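Local coordinates for glutamine synthetase (Helicobacter pylori, PDB 5ZLI), which belongs to the type I glutamine synthetases, enzymes whose twelve identical subunits each combine a beta-Grasp domain with a catalytic domain, at residues H424-R427 / R428-E432; I57-A61 / S62-G66. One frame throughout, in Å; residues are numbered along the deposited sequence.

Both interactions are local, each joining neighbouring residues of one continuous run, but they belong to different domains of the protein. Interaction 1 opens helix 426-434 in the catalytic domain; interaction 2 ends strand 57-60 in the beta-Grasp region. Their centres are about 28 Å apart, their nearest atoms are about 11 Å apart, and they do not touch. Interaction 1 is only partly buried and mixes helical backbone bonds with a weak cap and weak contacts of arginine, histidine and glutamate. Interaction 2 is buried and combines a carboxylate oxygen that accepts two hydrogen bonds with packing between two phenylalanine rings. Helix 448-466 receives side chains from both runs, and each run also meets another subunit of the dodecamer.

Interaction 1: residues H424-R427 / R428-E432; sequences HTLR and RSLEE
T425 and R428 meet at the N-terminal cap of helix 426-434, their side chains crossing at about a right angle. T425 is the N-cap: with chi1 at 52°, OG1 sits between its backbone N and carbonyl carbon and accepts a weak bond from R428 N, at 3.5 Å. One residue earlier, H424 lies alongside R428, both pointing the same way, with ring and guanidinium planes 66° apart. R428 NH1 makes a weak, bent bond to H424 ND1 (3.0 Å), and H424 CB lies over one face of the guanidinium. The stronger partner of R428 is E431 of a second subunit, which takes NH2 in a salt bridge. Across the first turn R427 and E431 cross obliquely, guanidinium and carboxylate turned 77° apart. Their salt bridge is weak, 3.5 Å from R427 NH1 to E431 OE2, while E467 holds R427 NE more firmly. On the buried side, L426 and L430 pack CD1 against CG at 3.9 Å, and both leucines also touch helix 448-466. S429 OG bonds to Y329. Backbone bonds establish the helical turn: S429 N reaches T425 O at 3.1 Å, E431 N reaches R427 O at 3.0 Å, and L430 N reaches L426 O at 2.8 Å.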
loop_
_atom_site.group_PDB
_atom_site.type_symbol
_atom_site.label_atom_id
_atom_site.label_comp_id
_atom_site.label_asym_id
_atom_site.label_seq_id
_atom_site.Cartn_x
_atom_site.Cartn_y
_atom_site.Cartn_z
ATOM N N HIS B 424 6.486 48.859 -16.932
ATOM C CA HIS B 424 5.792 47.623 -16.620
ATOM C C HIS B 424 6.667 46.392 -16.721
ATOM O O HIS B 424 6.390 45.390 -16.060
ATOM C CB HIS B 424 4.621 47.430 -17.562
ATOM C CG HIS B 424 3.494 48.366 -17.328
ATOM N ND1 HIS B 424 3.212 49.407 -18.185
ATOM C CD2 HIS B 424 2.505 48.350 -16.408
ATOM C CE1 HIS B 424 2.131 50.037 -17.760
ATOM N NE2 HIS B 424 1.678 49.410 -16.688
ATOM N N THR B 425 7.697 46.426 -17.534
ATOM C CA THR B 425 8.577 45.294 -17.660
ATOM C C THR B 425 10.006 45.774 -17.499
ATOM O O THR B 425 10.306 46.958 -17.691
ATOM C CB THR B 425 8.361 44.596 -19.021
ATOM O OG1 THR B 425 8.455 45.555 -20.085
ATOM C CG2 THR B 425 7.034 43.915 -19.085
ATOM N N LEU B 426 10.884 44.822 -17.170
ATOM C CA LEU B 426 12.317 45.088 -17.147
ATOM C C LEU B 426 12.852 45.452 -18.529
ATOM O O LEU B 426 13.836 46.202 -18.642
ATOM C CB LEU B 426 13.055 43.870 -16.611
ATOM C CG LEU B 426 14.570 43.928 -16.611
ATOM C CD1 LEU B 426 15.041 45.117 -15.828
ATOM C CD2 LEU B 426 15.053 42.609 -16.031
ATOM N N ARG B 427 12.242 44.916 -19.591
ATOM C CA ARG B 427 12.699 45.249 -20.932
ATOM C C ARG B 427 12.514 46.738 -21.197
ATOM O O ARG B 427 13.426 47.405 -21.703
ATOM C CB ARG B 427 11.943 44.431 -21.977
ATOM C CG ARG B 427 12.079 44.985 -23.398
ATOM C CD ARG B 427 11.374 44.101 -24.370
ATOM N NE ARG B 427 12.200 42.973 -24.734
ATOM C CZ ARG B 427 12.999 42.971 -25.780
ATOM N NH1 ARG B 427 13.060 44.047 -26.546
ATOM N NH2 ARG B 427 13.725 41.904 -26.058
ATOM N N ARG B 428 11.341 47.290 -20.845
ATOM C CA ARG B 428 11.162 48.713 -21.072
ATOM C C ARG B 428 12.076 49.509 -20.145
ATOM O O ARG B 428 12.662 50.500 -20.585
ATOM C CB ARG B 428 9.680 49.098 -20.937
ATOM C CG ARG B 428 9.209 50.102 -22.022
ATOM C CD ARG B 428 7.701 50.311 -22.028
ATOM N NE ARG B 428 7.158 50.682 -20.716
ATOM C CZ ARG B 428 5.858 50.765 -20.451
ATOM N NH1 ARG B 428 5.422 51.112 -19.246
ATOM N NH2 ARG B 428 4.998 50.484 -21.416
ATOM N N SER B 429 12.285 49.033 -18.904
ATOM C CA SER B 429 13.185 49.702 -17.968
ATOM C C SER B 429 14.610 49.766 -18.491
ATOM O O SER B 429 15.289 50.786 -18.332
ATOM C CB SER B 429 13.183 48.966 -16.643
ATOM O OG SER B 429 11.965 49.179 -15.994
ATOM N N LEU B 430 15.076 48.701 -19.147
ATOM C CA LEU B 430 16.428 48.748 -19.682
ATOM C C LEU B 430 16.487 49.689 -20.868
ATOM O O LEU B 430 17.420 50.495 -20.981
ATOM C CB LEU B 430 16.911 47.356 -20.066
ATOM C CG LEU B 430 17.136 46.482 -18.833
ATOM C CD1 LEU B 430 17.334 45.019 -19.194
ATOM C CD2 LEU B 430 18.336 46.998 -18.069
ATOM N N GLU B 431 15.485 49.617 -21.746
ATOM C CA GLU B 431 15.347 50.604 -22.808
ATOM C C GLU B 431 15.367 52.034 -22.237
ATOM O O GLU B 431 16.143 52.885 -22.681
ATOM C CB GLU B 431 14.064 50.284 -23.580
ATOM C CG GLU B 431 14.238 49.070 -24.505
ATOM C CD GLU B 431 12.923 48.463 -25.014
ATOM O OE1 GLU B 431 11.820 48.994 -24.719
ATOM O OE2 GLU B 431 13.011 47.434 -25.724
ATOM N N GLU B 432 14.548 52.303 -21.219
ATOM C CA GLU B 432 14.530 53.639 -20.633
ATOM C C GLU B 432 15.890 53.987 -20.053
ATOM O O GLU B 432 16.322 55.143 -20.123
ATOM C CB GLU B 432 13.443 53.751 -19.563
ATOM C CG GLU B 432 12.071 53.486 -20.148
ATOM C CD GLU B 432 11.361 54.707 -20.643
ATOM O OE1 GLU B 432 11.629 55.809 -20.126
ATOM O OE2 GLU B 432 10.566 54.558 -21.602
#

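Interaction 2: residues I57-A61 / S62-G66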
loop_
_atom_site.group_PDB
_atom_site.type_symbol
_atom_site.label_atom_id
_atom_site.label_comp_id
_atom_site.label_asym_id
_atom_site.label_seq_id
_atom_site.Cartn_x
_atom_site.Cartn_y
_atom_site.Cartn_z
ATOM N N ILE B 57 43.832 38.486 -3.520
ATOM C CA ILE B 57 43.548 37.073 -3.675
ATOM C C ILE B 57 43.198 36.808 -5.134
ATOM O O ILE B 57 42.312 37.468 -5.685
ATOM C CB ILE B 57 42.419 36.600 -2.750
ATOM C CG1 ILE B 57 42.948 36.429 -1.326
ATOM C CG2 ILE B 57 41.841 35.316 -3.254
ATOM C CD1 ILE B 57 43.081 37.702 -0.571
ATOM N N PRO B 58 43.904 35.899 -5.811
ATOM C CA PRO B 58 43.562 35.591 -7.204
ATOM C C PRO B 58 42.279 34.793 -7.268
ATOM O O PRO B 58 41.961 34.033 -6.353
ATOM C CB PRO B 58 44.737 34.731 -7.681
ATOM C CG PRO B 58 45.413 34.198 -6.403
ATOM C CD PRO B 58 44.835 34.912 -5.218
ATOM N N PHE B 59 41.549 34.946 -8.366
ATOM C CA PHE B 59 40.395 34.086 -8.605
ATOM C C PHE B 59 40.055 34.097 -10.090
ATOM O O PHE B 59 40.667 34.814 -10.884
ATOM C CB PHE B 59 39.187 34.492 -7.760
ATOM C CG PHE B 59 38.504 35.737 -8.219
ATOM C CD1 PHE B 59 39.102 36.967 -8.068
ATOM C CD2 PHE B 59 37.242 35.675 -8.786
ATOM C CE1 PHE B 59 38.459 38.112 -8.483
ATOM C CE2 PHE B 59 36.589 36.819 -9.199
ATOM C CZ PHE B 59 37.203 38.030 -9.049
ATOM N N ASP B 60 39.046 33.309 -10.456
ATOM C CA ASP B 60 38.656 33.098 -11.853
ATOM C C ASP B 60 37.437 33.950 -12.189
ATOM O O ASP B 60 36.300 33.554 -11.957
ATOM C CB ASP B 60 38.407 31.615 -12.100
ATOM C CG ASP B 60 37.865 31.328 -13.492
ATOM O OD1 ASP B 60 37.700 30.128 -13.795
ATOM O OD2 ASP B 60 37.638 32.272 -14.291
ATOM N N ALA B 61 37.675 35.131 -12.738
ATOM C CA ALA B 61 36.567 36.026 -13.060
ATOM C C ALA B 61 35.894 35.733 -14.400
ATOM O O ALA B 61 35.010 36.499 -14.806
ATOM C CB ALA B 61 37.041 37.473 -13.034
ATOM N N SER B 62 36.229 34.624 -15.061
ATOM C CA SER B 62 35.522 34.257 -16.279
ATOM C C SER B 62 34.205 33.542 -15.982
ATOM O O SER B 62 33.341 33.463 -16.865
ATOM C CB SER B 62 36.413 33.369 -17.131
ATOM O OG SER B 62 36.377 32.054 -16.604
ATOM N N CYS B 63 34.018 33.075 -14.738
ATOM C CA CYS B 63 32.833 32.348 -14.290
ATOM C C CYS B 63 31.626 33.244 -14.017
ATOM O O CYS B 63 30.557 32.710 -13.691
ATOM C CB CYS B 63 33.147 31.605 -12.981
ATOM S SG CYS B 63 34.571 30.527 -13.005
ATOM N N PHE B 64 31.756 34.568 -14.152
ATOM C CA PHE B 64 30.713 35.508 -13.761
ATOM C C PHE B 64 30.260 36.231 -15.011
ATOM O O PHE B 64 31.069 36.900 -15.667
ATOM C CB PHE B 64 31.238 36.484 -12.705
ATOM C CG PHE B 64 31.723 35.797 -11.478
ATOM C CD1 PHE B 64 33.001 35.261 -11.430
ATOM C CD2 PHE B 64 30.888 35.626 -10.401
ATOM C CE1 PHE B 64 33.440 34.584 -10.321
ATOM C CE2 PHE B 64 31.328 34.958 -9.277
ATOM C CZ PHE B 64 32.607 34.437 -9.238
ATOM N N LYS B 65 28.989 36.054 -15.370
ATOM C CA LYS B 65 28.526 36.642 -16.614
ATOM C C LYS B 65 28.428 38.146 -16.440
ATOM O O LYS B 65 27.973 38.644 -15.406
ATOM C CB LYS B 65 27.213 36.009 -17.094
ATOM C CG LYS B 65 27.027 36.170 -18.637
ATOM C CD LYS B 65 25.572 35.968 -19.090
ATOM C CE LYS B 65 25.326 36.327 -20.575
ATOM N NZ LYS B 65 25.493 37.796 -20.888
ATOM N N GLY B 66 28.883 38.862 -17.462
ATOM C CA GLY B 66 29.102 40.285 -17.391
ATOM C C GLY B 66 30.516 40.691 -17.030
ATOM O O GLY B 66 30.882 41.851 -17.278
#
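D60 holds S62 by two hydrogen bonds, both ending on the one carboxylate oxygen OD2. The hydroxyl S62 OG donates to D60 OD2 at 2.6 Å, and OD2 receives it on its syn lone pair, the side of OD1. The amide S62 N donates to the same OD2 at 2.8 Å (149° at the hydrogen), meeting it nearly along its C-O axis. D60 CG is anti to the backbone N (chi1 174°), which carries the carboxylate forward over the chain that follows, while S62 chi1 of 79° swings OG back to meet it. Two donors on OD2 probably restrict the rotation of the carboxylate. The other oxygen, OD1, lies 3.3 Å from C63 SG, so successive residues are gathered at the two oxygens. OD1 also has a long, weak ion pair with R349 of a neighbouring subunit, and Y190 of that subunit bonds to D60 N.

Beyond the carboxylate, the chain bends so that the edge of the F64 ring comes back against the D60-A61 backbone. D60 O lies in the plane of the F64 ring, at its edge, 3.5 Å from CE1, and A61 CA approaches the same edge. F64 CE1 also touches F59 CE2 at 4.0 Å, reaching the F59 ring at its edge, near its plane, while F59 CE2 stands obliquely to the F64 ring. These buried rings have further aromatic neighbours: F31 meets F59, and W67 meets F64. The D60-S62 pair forms an Asx turn, in which an aspartate side chain accepts from the amide two residues on; here it turns the chain out of strand 57-60, in the mixed sheet of the beta-Grasp domain, into the loop leading to strand 74-81.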